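Local coordinates for protein F9 (Vaccinia virus, PDB 6CJ6) that forms part of the poxvirus entry-fusion complex, which mediates lipid mixing and pore formation so that the virion core reaches the host cytoplasm, at residues I15-Q20 with F70-S75; M135-V140 with S157-Y162; K105-Y110 with A147-Q152. All coordinates share one frame; numbering follows the deposited sequence.

Contact 1. Residues I15-Q20 with F70-S75; sequences IDSYLQ and FIEVIS. With PDO (1,3-propandiol), chain X.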
# COMPACT_ATOMS: atom_id res chain seq x y z
N ILE A 15 6.45 1.44 0.91
CA ILE A 15 6.46 0.53 -0.22
C ILE A 15 7.86 -0.02 -0.46
O ILE A 15 8.02 -1.19 -0.82
CB ILE A 15 5.82 1.16 -1.47
CG1 ILE A 15 5.53 0.09 -2.52
CG2 ILE A 15 6.72 2.25 -2.05
CD1 ILE A 15 4.58 -0.99 -2.02
N ASP A 16 8.89 0.80 -0.26
CA ASP A 16 10.25 0.32 -0.41
C ASP A 16 10.54 -0.80 0.59
O ASP A 16 11.18 -1.80 0.24
CB ASP A 16 11.24 1.47 -0.23
CG ASP A 16 11.20 2.45 -1.39
OD1 ASP A 16 10.56 2.13 -2.41
OD2 ASP A 16 11.81 3.54 -1.27
N SER A 17 10.07 -0.65 1.83
CA SER A 17 10.17 -1.72 2.81
C SER A 17 9.35 -2.93 2.38
O SER A 17 9.81 -4.07 2.47
CB SER A 17 9.69 -1.22 4.17
OG SER A 17 9.48 -2.30 5.06
N TYR A 18 8.12 -2.69 1.92
CA TYR A 18 7.23 -3.79 1.58
C TYR A 18 7.72 -4.56 0.36
O TYR A 18 7.59 -5.78 0.30
CB TYR A 18 5.81 -3.25 1.36
CG TYR A 18 4.78 -4.30 1.05
CD1 TYR A 18 4.66 -5.44 1.83
CD2 TYR A 18 3.90 -4.15 -0.01
CE1 TYR A 18 3.71 -6.40 1.56
CE2 TYR A 18 2.95 -5.10 -0.30
CZ TYR A 18 2.86 -6.23 0.49
OH TYR A 18 1.91 -7.18 0.21
N LEU A 19 8.32 -3.85 -0.61
CA LEU A 19 8.80 -4.53 -1.81
C LEU A 19 9.96 -5.47 -1.50
O LEU A 19 10.05 -6.55 -2.08
CB LEU A 19 9.18 -3.51 -2.89
CG LEU A 19 8.02 -2.76 -3.53
CD1 LEU A 19 8.52 -1.67 -4.48
CD2 LEU A 19 7.09 -3.72 -4.25
N GLN A 20 10.86 -5.06 -0.60
CA GLN A 20 11.95 -5.95 -0.19
C GLN A 20 11.41 -7.26 0.35
O GLN A 20 11.89 -8.34 -0.01
CB GLN A 20 12.80 -5.26 0.89
CG GLN A 20 13.85 -4.29 0.38
CD GLN A 20 14.81 -3.87 1.47
OE1 GLN A 20 14.87 -4.50 2.53
NE2 GLN A 20 15.55 -2.80 1.23
N PHE A 70 4.28 -1.22 7.80
CA PHE A 70 3.55 -0.09 8.35
C PHE A 70 4.07 0.30 9.72
O PHE A 70 4.35 1.47 9.99
CB PHE A 70 2.06 -0.41 8.41
CG PHE A 70 1.23 0.68 9.04
CD1 PHE A 70 0.86 1.80 8.32
CD2 PHE A 70 0.81 0.58 10.36
CE1 PHE A 70 0.10 2.80 8.90
CE2 PHE A 70 0.05 1.58 10.95
CZ PHE A 70 -0.30 2.69 10.22
N ILE A 71 4.21 -0.68 10.62
CA ILE A 71 4.75 -0.41 11.94
C ILE A 71 6.17 0.12 11.84
O ILE A 71 6.54 1.10 12.50
CB ILE A 71 4.67 -1.68 12.82
CG1 ILE A 71 3.21 -2.01 13.13
CG2 ILE A 71 5.48 -1.50 14.09
CD1 ILE A 71 3.00 -3.44 13.56
N GLU A 72 6.99 -0.51 10.99
CA GLU A 72 8.38 -0.08 10.83
C GLU A 72 8.46 1.37 10.36
O GLU A 72 9.31 2.13 10.85
CB GLU A 72 9.08 -0.99 9.83
CG GLU A 72 10.46 -0.51 9.45
CD GLU A 72 10.91 -1.04 8.11
OE1 GLU A 72 10.39 -2.09 7.68
OE2 GLU A 72 11.78 -0.40 7.49
N VAL A 73 7.60 1.76 9.43
CA VAL A 73 7.69 3.10 8.86
C VAL A 73 7.02 4.14 9.75
O VAL A 73 7.51 5.26 9.89
CB VAL A 73 7.12 3.10 7.42
CG1 VAL A 73 6.67 4.50 7.02
CG2 VAL A 73 8.17 2.57 6.46
N ILE A 74 5.89 3.78 10.38
CA ILE A 74 5.14 4.75 11.17
C ILE A 74 5.89 5.18 12.42
O ILE A 74 5.62 6.26 12.96
CB ILE A 74 3.72 4.23 11.48
CG1 ILE A 74 2.73 5.39 11.51
CG2 ILE A 74 3.71 3.46 12.80
CD1 ILE A 74 2.51 6.02 10.16
N SER A 75 6.85 4.38 12.89
CA SER A 75 7.57 4.72 14.12
C SER A 75 8.36 6.01 13.99
O SER A 75 8.73 6.60 15.02
CB SER A 75 8.49 3.57 14.52
OG SER A 75 7.74 2.41 14.85
C1 PDO X . 13.42 -1.23 4.98
O1 PDO X . 12.78 -0.45 3.96
C2 PDO X . 12.48 -2.34 5.44
C3 PDO X . 12.69 -3.60 4.62
O3 PDO X . 11.69 -4.57 4.97
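S17 OG donates a hydrogen bond of 2.8 Å to E72 OE1, and this is the one direct polar link between residues 15-20 and 70-75. The serine hydroxyl does not meet the carboxylate in its own plane: it comes from above, 38° out of that plane. Two torsions bring the groups together. In S17 the hydroxyl is turned opposite the backbone N (chi1 166°), while E72 sends CG the same way (chi1 172°) and continues extended, so the glutamate bridges most of the gap and the serine only a little. The backbones accordingly stay well apart, with CA of S17 and CA of V73 separated by 8.1 Å, and the contact buries just 94 Å² in all.

A 1,3-propanediol molecule lies alongside. Its O3 is 3.2 Å from both S17 O and S17 OG, which compete for its single hydroxyl proton. The diol carbons sit implausibly close to the E72 carboxylate and to S17 OG, so its exact placement is doubtful. S17 OG is also hydrogen-bonded to S69 OG, so this buried hydroxyl is gripped by two protein partners, E72 OE1 and S69 OG. K21 NZ adds a long, weak ion pair to E72 OE1; its positive charge may modestly stabilise the carboxylate.

Helix 10-24 here lies between two layers. I15, D16 and L19 reach strand 133-141, whereas Y18 packs on S62, L65, M66 and S69 of helix 59-74. From that second helix F70 and I74 continue outward to helix 79-89, so the S17-E72 bond belongs to the helical side of the fold.

Contact 2. Residues M135-V140 with S157-Y162; sequences MLLQIV and SLNKIY. With PDO (1,3-propandiol), chain Z; EOH (ethanol), chain B; MOH (methanol), chain C.
The side-chain amide of N159 is held between M135 and L137, which approach it from opposite sides of its plane. M135 SD comes to 3.1 Å from N159 OD1 and 3.3 Å from N159 ND2, so the sulfur straddles both ends of the amide from a position moderately off the plane. L137 lies further from that plane on the other side, and its two methyls are shared out: CD1 is 3.2 Å from N159 OD1, and CD2 is 3.7 Å from N159 ND2.

The two strand side chains point toward the asparagine and it points back at them. M135 holds CG opposite its backbone N (chi1 175°) and runs straight as far as the sulfur; the bend at chi3, -67°, then swings CE aside, to 4.0 Å from N159 O. N159 also has its outer group roughly opposite the backbone N (chi1 -150°), which drives the amide into the gap between the strand's two side chains.

No hydrogen bond joins the segments. N159 OD1, buried here, has no polar partner anywhere in the model, which would be expected to cost energy in a contact otherwise made of sulfur and methyl groups. The 137 Å² buried is nearly all due to these three residues.

N159 is the second residue of a type I beta turn from L158 to I161, whose closing bond, I161 N to L158 O, is weak at 3.4 Å. The turn begins at the C-terminal part of helix 145-158. Strand 133-141 pairs in parallel with 47-53, through backbone bonds such as those of L137 with A48 and R50. The arrangement is a beta-alpha unit, strand 133-141 followed by helix 145-158 packed on the sheet, and the turn leaving the helix brings N159 back onto the strand at M135 and L137.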
# COMPACT_ATOMS: atom_id res chain seq x y z
N MET A 135 5.27 13.06 -7.67
CA MET A 135 4.99 12.12 -6.59
C MET A 135 5.07 10.71 -7.15
O MET A 135 4.19 10.28 -7.91
CB MET A 135 3.62 12.38 -5.96
CG MET A 135 3.25 11.34 -4.91
SD MET A 135 1.71 11.68 -4.04
CE MET A 135 2.14 13.17 -3.14
N LEU A 136 6.13 9.99 -6.79
CA LEU A 136 6.24 8.59 -7.16
C LEU A 136 5.32 7.76 -6.28
O LEU A 136 5.35 7.87 -5.05
CB LEU A 136 7.68 8.12 -7.00
CG LEU A 136 7.91 6.63 -7.28
CD1 LEU A 136 7.75 6.34 -8.76
CD2 LEU A 136 9.27 6.18 -6.77
N LEU A 137 4.51 6.91 -6.91
CA LEU A 137 3.50 6.11 -6.20
C LEU A 137 3.57 4.69 -6.76
O LEU A 137 2.88 4.35 -7.73
CB LEU A 137 2.12 6.72 -6.37
CG LEU A 137 1.16 6.58 -5.20
CD1 LEU A 137 1.83 7.10 -3.94
CD2 LEU A 137 -0.12 7.34 -5.47
N GLN A 138 4.41 3.85 -6.15
CA GLN A 138 4.56 2.47 -6.57
C GLN A 138 3.39 1.64 -6.07
O GLN A 138 3.20 1.50 -4.85
CB GLN A 138 5.88 1.91 -6.04
CG GLN A 138 7.10 2.52 -6.68
CD GLN A 138 8.29 2.53 -5.76
OE1 GLN A 138 8.43 3.42 -4.91
NE2 GLN A 138 9.17 1.54 -5.91
N ILE A 139 2.60 1.09 -6.99
CA ILE A 139 1.45 0.27 -6.67
C ILE A 139 1.75 -1.15 -7.13
O ILE A 139 2.02 -1.39 -8.31
CB ILE A 139 0.16 0.80 -7.33
CG1 ILE A 139 -0.47 1.90 -6.47
CG2 ILE A 139 -0.85 -0.31 -7.54
CD1 ILE A 139 0.25 3.23 -6.51
N VAL A 140 1.73 -2.10 -6.19
CA VAL A 140 2.07 -3.49 -6.47
C VAL A 140 0.82 -4.35 -6.32
O VAL A 140 0.13 -4.29 -5.29
CB VAL A 140 3.22 -3.99 -5.58
CG1 VAL A 140 2.95 -3.71 -4.11
CG2 VAL A 140 3.46 -5.47 -5.81
N SER A 157 -3.67 7.01 2.87
CA SER A 157 -3.34 7.62 4.15
C SER A 157 -1.88 8.08 4.20
O SER A 157 -1.61 9.26 4.45
CB SER A 157 -3.65 6.66 5.30
OG SER A 157 -3.39 7.28 6.55
N LEU A 158 -0.93 7.17 3.95
CA LEU A 158 0.48 7.54 4.00
C LEU A 158 0.87 8.52 2.89
O LEU A 158 1.90 9.19 3.01
CB LEU A 158 1.37 6.30 3.92
CG LEU A 158 1.30 5.26 5.04
CD1 LEU A 158 2.37 4.21 4.83
CD2 LEU A 158 1.48 5.90 6.40
N ASN A 159 0.08 8.60 1.82
CA ASN A 159 0.40 9.49 0.71
C ASN A 159 0.23 10.96 1.09
O ASN A 159 0.81 11.82 0.43
CB ASN A 159 -0.52 9.21 -0.47
CG ASN A 159 0.13 9.50 -1.78
OD1 ASN A 159 1.36 9.48 -1.89
ND2 ASN A 159 -0.68 9.78 -2.80
N LYS A 160 -0.55 11.25 2.12
CA LYS A 160 -0.82 12.61 2.54
C LYS A 160 0.23 13.17 3.49
O LYS A 160 0.16 14.35 3.84
CB LYS A 160 -2.20 12.70 3.20
CG LYS A 160 -3.36 12.25 2.31
CD LYS A 160 -4.63 12.12 3.13
CE LYS A 160 -5.84 11.80 2.26
NZ LYS A 160 -7.05 11.51 3.08
N ILE A 161 1.21 12.36 3.90
CA ILE A 161 2.18 12.75 4.92
C ILE A 161 3.52 12.99 4.25
O ILE A 161 4.13 12.06 3.71
CB ILE A 161 2.29 11.69 6.03
CG1 ILE A 161 0.90 11.39 6.61
CG2 ILE A 161 3.23 12.17 7.13
CD1 ILE A 161 0.92 10.32 7.67
N TYR A 162 3.99 14.23 4.31
CA TYR A 162 5.14 14.67 3.53
C TYR A 162 6.44 14.46 4.29
O TYR A 162 6.52 14.71 5.50
CB TYR A 162 4.97 16.16 3.18
CG TYR A 162 6.17 16.82 2.54
CD1 TYR A 162 6.82 16.24 1.46
CD2 TYR A 162 6.61 18.06 2.99
CE1 TYR A 162 7.92 16.86 0.88
CE2 TYR A 162 7.70 18.68 2.41
CZ TYR A 162 8.35 18.08 1.35
OH TYR A 162 9.43 18.70 0.77
C1 PDO Z . -6.96 8.84 6.98
O1 PDO Z . -5.89 8.27 7.75
C2 PDO Z . -8.05 7.80 6.76
C3 PDO Z . -9.42 8.45 6.71
O3 PDO Z . -10.41 7.54 7.19
C1 EOH B . -9.61 8.66 3.29
C2 EOH B . -10.64 8.10 2.45
O EOH B . -8.30 8.30 2.87
C MOH C . -0.46 -6.06 -1.56
O MOH C . -1.31 -5.53 -2.56

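Contact 3. Residues K105-Y110 with A147-Q152; sequences KNCNAY and ANCGLQ. Unlike the reference sequence in segment 147-152: A147 (reference Arg). With PDO (1,3-propandiol), chain Y; MOH (methanol), chain C; MOH (methanol), chain D.
The Y110 ring leans against C149 along its CD2-CE2 side, with Y110 CE2 3.9 Å from C149 CB. The approach is oblique, neither over the face nor at the edge, and C149 SG stands 4.9 Å from the ring centroid, a Cys sulfur-aromatic contact. At the edge of the same ring, in its plane, lies C107 O, from the preceding turn of the tyrosine's own helix.

Beside the ring the two helices are covalently joined. C107 SG and C149 SG are 2.0 Å apart, with a left-handed disulfide torsion of -74°. The half-cystines reach each other differently: C149 turns SG opposite its backbone N (chi1 161°), whereas C107 keeps SG beside its own. Their CA atoms are 5.7 Å apart, the nearest pair across the segments. C107 SG also rests 3.3 Å from G150 N.

Segments 105-110 and 147-152 cross at 128°, their axes 8.6 Å apart at closest, so the bond pins a steep crossing and not a long parallel seam. F63 of helix 59-74 packs on C107. Y110 additionally contributes, with N114, Q120 and K121, to the pocket holding 2-(2-methoxyethoxy)ethanol, probably from the crystallisation liquor. C107 and C149 account for 64 and 71 of the 179 Å² buried. The covalent link, attributed to OPG088, requires oxidation of both cysteines, and the spacing of helices 102-113 and 145-158 may well depend on it.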
# COMPACT_ATOMS: atom_id res chain seq x y z
N LYS A 105 -9.58 -7.54 8.12
CA LYS A 105 -10.96 -8.01 8.20
C LYS A 105 -11.89 -7.10 7.41
O LYS A 105 -12.81 -7.59 6.73
CB LYS A 105 -11.40 -8.13 9.66
CG LYS A 105 -10.67 -9.22 10.43
CD LYS A 105 -10.97 -9.18 11.91
CE LYS A 105 -10.25 -10.30 12.66
NZ LYS A 105 -10.38 -10.15 14.13
N ASN A 106 -11.68 -5.79 7.48
CA ASN A 106 -12.48 -4.88 6.68
C ASN A 106 -12.29 -5.15 5.19
O ASN A 106 -13.27 -5.17 4.43
CB ASN A 106 -12.12 -3.43 7.02
CG ASN A 106 -13.20 -2.44 6.60
OD1 ASN A 106 -14.24 -2.35 7.24
ND2 ASN A 106 -12.94 -1.70 5.54
N CYS A 107 -11.05 -5.39 4.77
CA CYS A 107 -10.79 -5.71 3.37
C CYS A 107 -11.37 -7.07 2.99
O CYS A 107 -12.01 -7.21 1.94
CB CYS A 107 -9.29 -5.67 3.09
SG CYS A 107 -8.62 -4.00 2.93
N ASN A 108 -11.15 -8.09 3.83
CA ASN A 108 -11.72 -9.41 3.56
C ASN A 108 -13.24 -9.33 3.42
O ASN A 108 -13.83 -10.01 2.57
CB ASN A 108 -11.35 -10.40 4.67
CG ASN A 108 -9.90 -10.85 4.61
OD1 ASN A 108 -9.20 -10.63 3.63
ND2 ASN A 108 -9.46 -11.51 5.67
N ALA A 109 -13.89 -8.49 4.23
CA ALA A 109 -15.34 -8.36 4.17
C ALA A 109 -15.77 -7.62 2.91
O ALA A 109 -16.81 -7.93 2.32
CB ALA A 109 -15.86 -7.65 5.41
N TYR A 110 -14.99 -6.63 2.49
CA TYR A 110 -15.29 -5.92 1.25
C TYR A 110 -15.23 -6.87 0.06
O TYR A 110 -16.00 -6.74 -0.90
CB TYR A 110 -14.34 -4.74 1.07
CG TYR A 110 -13.83 -4.54 -0.34
CD1 TYR A 110 -14.54 -3.79 -1.26
CD2 TYR A 110 -12.61 -5.08 -0.74
CE1 TYR A 110 -14.07 -3.60 -2.55
CE2 TYR A 110 -12.13 -4.90 -2.02
CZ TYR A 110 -12.86 -4.15 -2.92
OH TYR A 110 -12.38 -3.97 -4.19
N ALA A 147 -5.91 -8.13 -0.37
CA ALA A 147 -4.61 -7.53 -0.14
C ALA A 147 -4.46 -6.21 -0.89
O ALA A 147 -3.90 -5.25 -0.36
CB ALA A 147 -3.49 -8.50 -0.51
N ASN A 148 -4.94 -6.16 -2.14
CA ASN A 148 -4.94 -4.89 -2.87
C ASN A 148 -5.76 -3.83 -2.14
O ASN A 148 -5.42 -2.65 -2.16
CB ASN A 148 -5.48 -5.09 -4.29
CG ASN A 148 -4.51 -5.83 -5.19
OD1 ASN A 148 -3.32 -5.94 -4.89
ND2 ASN A 148 -5.01 -6.32 -6.32
N CYS A 149 -6.86 -4.25 -1.50
CA CYS A 149 -7.62 -3.33 -0.67
C CYS A 149 -6.78 -2.79 0.48
O CYS A 149 -6.89 -1.62 0.85
CB CYS A 149 -8.86 -4.03 -0.12
SG CYS A 149 -9.60 -3.22 1.32
N GLY A 150 -5.94 -3.64 1.07
CA GLY A 150 -5.09 -3.19 2.15
C GLY A 150 -4.07 -2.16 1.69
O GLY A 150 -3.86 -1.15 2.35
N LEU A 151 -3.44 -2.41 0.54
CA LEU A 151 -2.50 -1.44 0.00
C LEU A 151 -3.19 -0.12 -0.32
O LEU A 151 -2.65 0.96 -0.07
CB LEU A 151 -1.82 -2.02 -1.24
CG LEU A 151 -0.63 -1.24 -1.81
CD1 LEU A 151 0.46 -1.08 -0.76
CD2 LEU A 151 -0.09 -1.93 -3.05
N GLN A 152 -4.41 -0.19 -0.86
CA GLN A 152 -5.15 1.02 -1.21
C GLN A 152 -5.41 1.88 0.02
O GLN A 152 -5.14 3.09 0.02
CB GLN A 152 -6.47 0.66 -1.90
CG GLN A 152 -7.52 1.76 -1.78
CD GLN A 152 -8.72 1.54 -2.67
OE1 GLN A 152 -8.58 1.17 -3.84
NE2 GLN A 152 -9.91 1.77 -2.13
C1 PDO Y . -14.16 -12.08 4.62
O1 PDO Y . -14.21 -13.51 4.57
C2 PDO Y . -14.71 -11.59 5.95
C3 PDO Y . -13.92 -10.39 6.46
O3 PDO Y . -14.16 -10.23 7.87
C MOH C . -0.46 -6.06 -1.56
O MOH C . -1.31 -5.53 -2.56
C MOH D . -11.82 1.17 -4.78
O MOH D . -11.08 0.04 -5.20

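How the contacts relate
Contacts 1 and 2 meet directly, their centres 12 Å apart: I15 CD1 lies 3.8 Å from V140 CG1, so helix 10-24 leans on strand 133-141. Contacts 2 and 3 share helix 145-158 and have alternating segments along the chain; with centres 17 Å apart on opposite sides of the chain's centre, they touch where V140 O comes within 3.3 Å of L151 CD2, and one methanol lies beside both V140 and N148. Contacts 1 and 3 do not touch, their nearest atoms being about 4 Å apart. Of the pocket residues, only Y110 lies in contact 3, its side chain about 3 Å (nearest atoms) from 2-(2-methoxyethoxy)ethanol.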